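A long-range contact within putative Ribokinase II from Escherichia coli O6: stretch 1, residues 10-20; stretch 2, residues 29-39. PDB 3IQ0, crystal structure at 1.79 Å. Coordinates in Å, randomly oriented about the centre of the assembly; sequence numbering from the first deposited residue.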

# COMPACT_ATOMS: atom_id res chain seq x y z
N GLY B 10 -8.76 4.51 15.76
CA GLY B 10 -8.62 3.43 14.81
C GLY B 10 -7.93 3.75 13.50
O GLY B 10 -7.14 4.69 13.40
N GLU B 11 -8.27 2.97 12.49
CA GLU B 11 -7.67 3.11 11.18
C GLU B 11 -8.34 4.13 10.27
O GLU B 11 -9.56 4.24 10.21
CB GLU B 11 -7.65 1.75 10.48
CG GLU B 11 -9.03 1.17 10.13
CD GLU B 11 -9.73 0.50 11.30
OE1 GLU B 11 -9.28 0.66 12.46
OE2 GLU B 11 -10.75 -0.18 11.07
N ILE B 12 -7.50 4.88 9.56
CA ILE B 12 -7.93 5.86 8.58
C ILE B 12 -7.16 5.44 7.33
O ILE B 12 -5.94 5.30 7.37
CB ILE B 12 -7.52 7.28 8.96
CG1 ILE B 12 -8.40 7.80 10.10
CG2 ILE B 12 -7.64 8.20 7.76
CD1 ILE B 12 -8.02 9.20 10.55
N LEU B 13 -7.88 5.22 6.24
CA LEU B 13 -7.23 4.81 5.00
C LEU B 13 -7.98 5.38 3.82
O LEU B 13 -9.02 6.02 3.99
CB LEU B 13 -7.21 3.28 4.90
CG LEU B 13 -8.53 2.54 5.11
CD1 LEU B 13 -8.71 1.44 4.09
CD2 LEU B 13 -8.56 1.96 6.51
N VAL B 14 -7.44 5.17 2.62
CA VAL B 14 -8.10 5.63 1.41
C VAL B 14 -8.53 4.39 0.64
O VAL B 14 -7.90 3.34 0.73
CB VAL B 14 -7.19 6.50 0.51
CG1 VAL B 14 -6.83 7.80 1.22
CG2 VAL B 14 -5.93 5.73 0.12
N GLU B 15 -9.61 4.51 -0.11
CA GLU B 15 -10.11 3.39 -0.90
C GLU B 15 -10.00 3.76 -2.36
O GLU B 15 -10.28 4.90 -2.74
CB GLU B 15 -11.57 3.11 -0.54
CG GLU B 15 -12.12 1.83 -1.16
CD GLU B 15 -13.49 1.46 -0.62
OE1 GLU B 15 -14.49 1.63 -1.35
OE2 GLU B 15 -13.57 1.00 0.54
N ILE B 16 -9.55 2.81 -3.18
CA ILE B 16 -9.42 2.99 -4.62
C ILE B 16 -10.35 1.93 -5.21
O ILE B 16 -10.11 0.74 -5.05
CB ILE B 16 -7.97 2.74 -5.12
CG1 ILE B 16 -7.03 3.84 -4.61
CG2 ILE B 16 -7.94 2.72 -6.64
CD1 ILE B 16 -6.74 3.77 -3.14
N MSE B 17 -11.42 2.37 -5.87
CA MSE B 17 -12.42 1.45 -6.41
C MSE B 17 -12.32 1.11 -7.89
O MSE B 17 -12.02 1.96 -8.71
CB MSE B 17 -13.82 2.02 -6.15
CG MSE B 17 -14.22 2.12 -4.68
SE MSE B 17 -15.84 3.15 -4.42
CE MSE B 17 -15.04 4.65 -3.54
N ALA B 18 -12.61 -0.14 -8.21
CA ALA B 18 -12.60 -0.58 -9.60
C ALA B 18 -13.72 0.19 -10.29
O ALA B 18 -14.81 0.36 -9.73
CB ALA B 18 -12.86 -2.07 -9.68
N SER B 19 -13.45 0.67 -11.50
CA SER B 19 -14.45 1.43 -12.24
C SER B 19 -15.57 0.55 -12.80
O SER B 19 -16.66 1.04 -13.06
CB SER B 19 -13.79 2.18 -13.40
OG SER B 19 -13.33 1.26 -14.38
N LYS B 20 -15.30 -0.74 -12.98
CA LYS B 20 -16.30 -1.64 -13.54
C LYS B 20 -16.49 -2.94 -12.77
O LYS B 20 -15.56 -3.46 -12.16
CB LYS B 20 -15.96 -2.02 -14.99
CG LYS B 20 -15.72 -0.86 -15.93
CD LYS B 20 -15.81 -1.33 -17.37
CE LYS B 20 -15.05 -0.42 -18.30
NZ LYS B 20 -13.58 -0.51 -18.04
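Stretch 2, residues 29-39: GIWNGPYPSGA

The apolar centre of the contact lies on the face that carries Val14, Ala18, Trp31 and Pro36. Here Trp31 (chi1 m) lays its ring beside Ala18, with Ala18 CB 3.8 Å from Trp31 CZ3 in an off-centre CH-pi contact. Ile16 CG2 packs 3.5 Å from Trp31 CB, and Val14 CB meets Pro34 CB at 3.7 Å. On the face that carries Met17 and Tyr35, selenomethionine Met17 brings CE to 3.0 Å from Tyr35 CD2, a very close approach, with its selenium oblique to the ring.

Residues 29-37 form a strand that runs antiparallel to strand 13-18, the two N-to-C directions 142° apart and the axes 4.3 Å apart at closest approach; 860 Å² is buried between the stretches. Paired backbone hydrogen bonds hold this packing in register: Met17 N to Asn32 O (2.8 Å) and Asn32 N to Met17 O (2.7 Å), then Glu15 N to Tyr35 O (2.8 Å) and Tyr35 N to Glu15 O (2.9 Å). Between these pairs the register slips by one residue, a beta bulge that takes in Gly33 and the cis peptide before Pro34. At Gly33 an ideal CB would lie 2.9 Å from Glu15 O and clash with that carbonyl; the backbone angles of Gly33 (155/-170) by themselves also call for glycine. Leu13 and Ser37 make the next pair, Leu13 N to Ser37 O at 3.2 Å and Ser37 N to Leu13 O at 2.8 Å.

Water joins the two stretches at the polar edge. Water 2 links Glu15 OE2 (2.6 Å) to Ser37 OG (2.8 Å). Beyond Leu13, Gly38 CA comes within 3.6 Å of Glu11 O just before a helix begins, and water 1 connects Glu11 OE2 and Ala39 N, 3.0 Å from each. At the far end, Ser19 N donates a hydrogen bond to Ile30 O (3.1 Å), and water 3 gathers Ser19 OG (2.8 Å), Lys20 NZ (3.0 Å) and Ile30 N (2.8 Å).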

# COMPACT_ATOMS: atom_id res chain seq x y z
N GLY B 29 -6.53 -1.51 -15.87
CA GLY B 29 -7.87 -1.01 -16.07
C GLY B 29 -7.99 0.37 -15.48
O GLY B 29 -6.98 1.03 -15.23
N ILE B 30 -9.22 0.81 -15.25
CA ILE B 30 -9.44 2.13 -14.68
C ILE B 30 -9.95 2.02 -13.25
O ILE B 30 -10.80 1.18 -12.95
CB ILE B 30 -10.45 2.93 -15.53
CG1 ILE B 30 -9.91 3.10 -16.95
CG2 ILE B 30 -10.68 4.30 -14.90
CD1 ILE B 30 -10.91 3.72 -17.92
N TRP B 31 -9.41 2.86 -12.37
CA TRP B 31 -9.81 2.87 -10.97
C TRP B 31 -10.22 4.27 -10.56
O TRP B 31 -9.77 5.25 -11.15
CB TRP B 31 -8.65 2.40 -10.08
CG TRP B 31 -8.17 1.02 -10.41
CD1 TRP B 31 -7.40 0.65 -11.48
CD2 TRP B 31 -8.49 -0.19 -9.71
NE1 TRP B 31 -7.24 -0.72 -11.50
CE2 TRP B 31 -7.90 -1.26 -10.43
CE3 TRP B 31 -9.23 -0.48 -8.56
CZ2 TRP B 31 -8.02 -2.59 -10.02
CZ3 TRP B 31 -9.35 -1.81 -8.15
CH2 TRP B 31 -8.75 -2.85 -8.89
N ASN B 32 -11.09 4.37 -9.56
CA ASN B 32 -11.55 5.66 -9.08
C ASN B 32 -11.14 5.87 -7.63
O ASN B 32 -11.34 4.99 -6.79
CB ASN B 32 -13.08 5.76 -9.19
CG ASN B 32 -13.58 5.49 -10.60
OD1 ASN B 32 -13.05 6.03 -11.58
ND2 ASN B 32 -14.60 4.64 -10.70
N GLY B 33 -10.59 7.04 -7.34
CA GLY B 33 -10.15 7.34 -5.99
C GLY B 33 -9.05 8.38 -5.99
O GLY B 33 -8.80 9.00 -7.03
N PRO B 34 -8.40 8.63 -4.85
CA PRO B 34 -8.65 7.96 -3.57
C PRO B 34 -9.92 8.51 -2.93
O PRO B 34 -10.34 9.62 -3.23
CB PRO B 34 -7.42 8.31 -2.75
CG PRO B 34 -7.16 9.71 -3.19
CD PRO B 34 -7.29 9.58 -4.71
N TYR B 35 -10.50 7.72 -2.03
CA TYR B 35 -11.70 8.12 -1.31
C TYR B 35 -11.44 7.91 0.17
O TYR B 35 -10.85 6.90 0.57
CB TYR B 35 -12.90 7.26 -1.75
CG TYR B 35 -13.47 7.66 -3.08
CD1 TYR B 35 -14.28 8.79 -3.20
CD2 TYR B 35 -13.18 6.94 -4.23
CE1 TYR B 35 -14.79 9.20 -4.43
CE2 TYR B 35 -13.68 7.33 -5.47
CZ TYR B 35 -14.48 8.46 -5.57
OH TYR B 35 -14.95 8.87 -6.79
N PRO B 36 -11.85 8.88 1.01
CA PRO B 36 -11.64 8.77 2.46
C PRO B 36 -12.35 7.52 2.98
O PRO B 36 -13.48 7.26 2.61
CB PRO B 36 -12.27 10.05 3.00
CG PRO B 36 -12.18 10.99 1.86
CD PRO B 36 -12.52 10.14 0.67
N SER B 37 -11.69 6.75 3.83
CA SER B 37 -12.33 5.54 4.34
C SER B 37 -11.80 5.13 5.71
O SER B 37 -11.01 5.84 6.32
CB SER B 37 -12.16 4.41 3.33
OG SER B 37 -13.02 3.32 3.63
N GLY B 38 -12.24 3.97 6.19
CA GLY B 38 -11.83 3.51 7.50
C GLY B 38 -13.02 3.58 8.43
O GLY B 38 -13.54 4.67 8.69
N ALA B 39 -13.45 2.43 8.94
CA ALA B 39 -14.60 2.35 9.83
C ALA B 39 -14.68 3.49 10.85
O ALA B 39 -15.70 4.19 10.91
CB ALA B 39 -14.61 0.99 10.56
O HOH W 1 -12.20 -0.25 8.43
O HOH W 2 -12.38 0.67 2.82
O HOH W 3 -11.67 -0.42 -15.79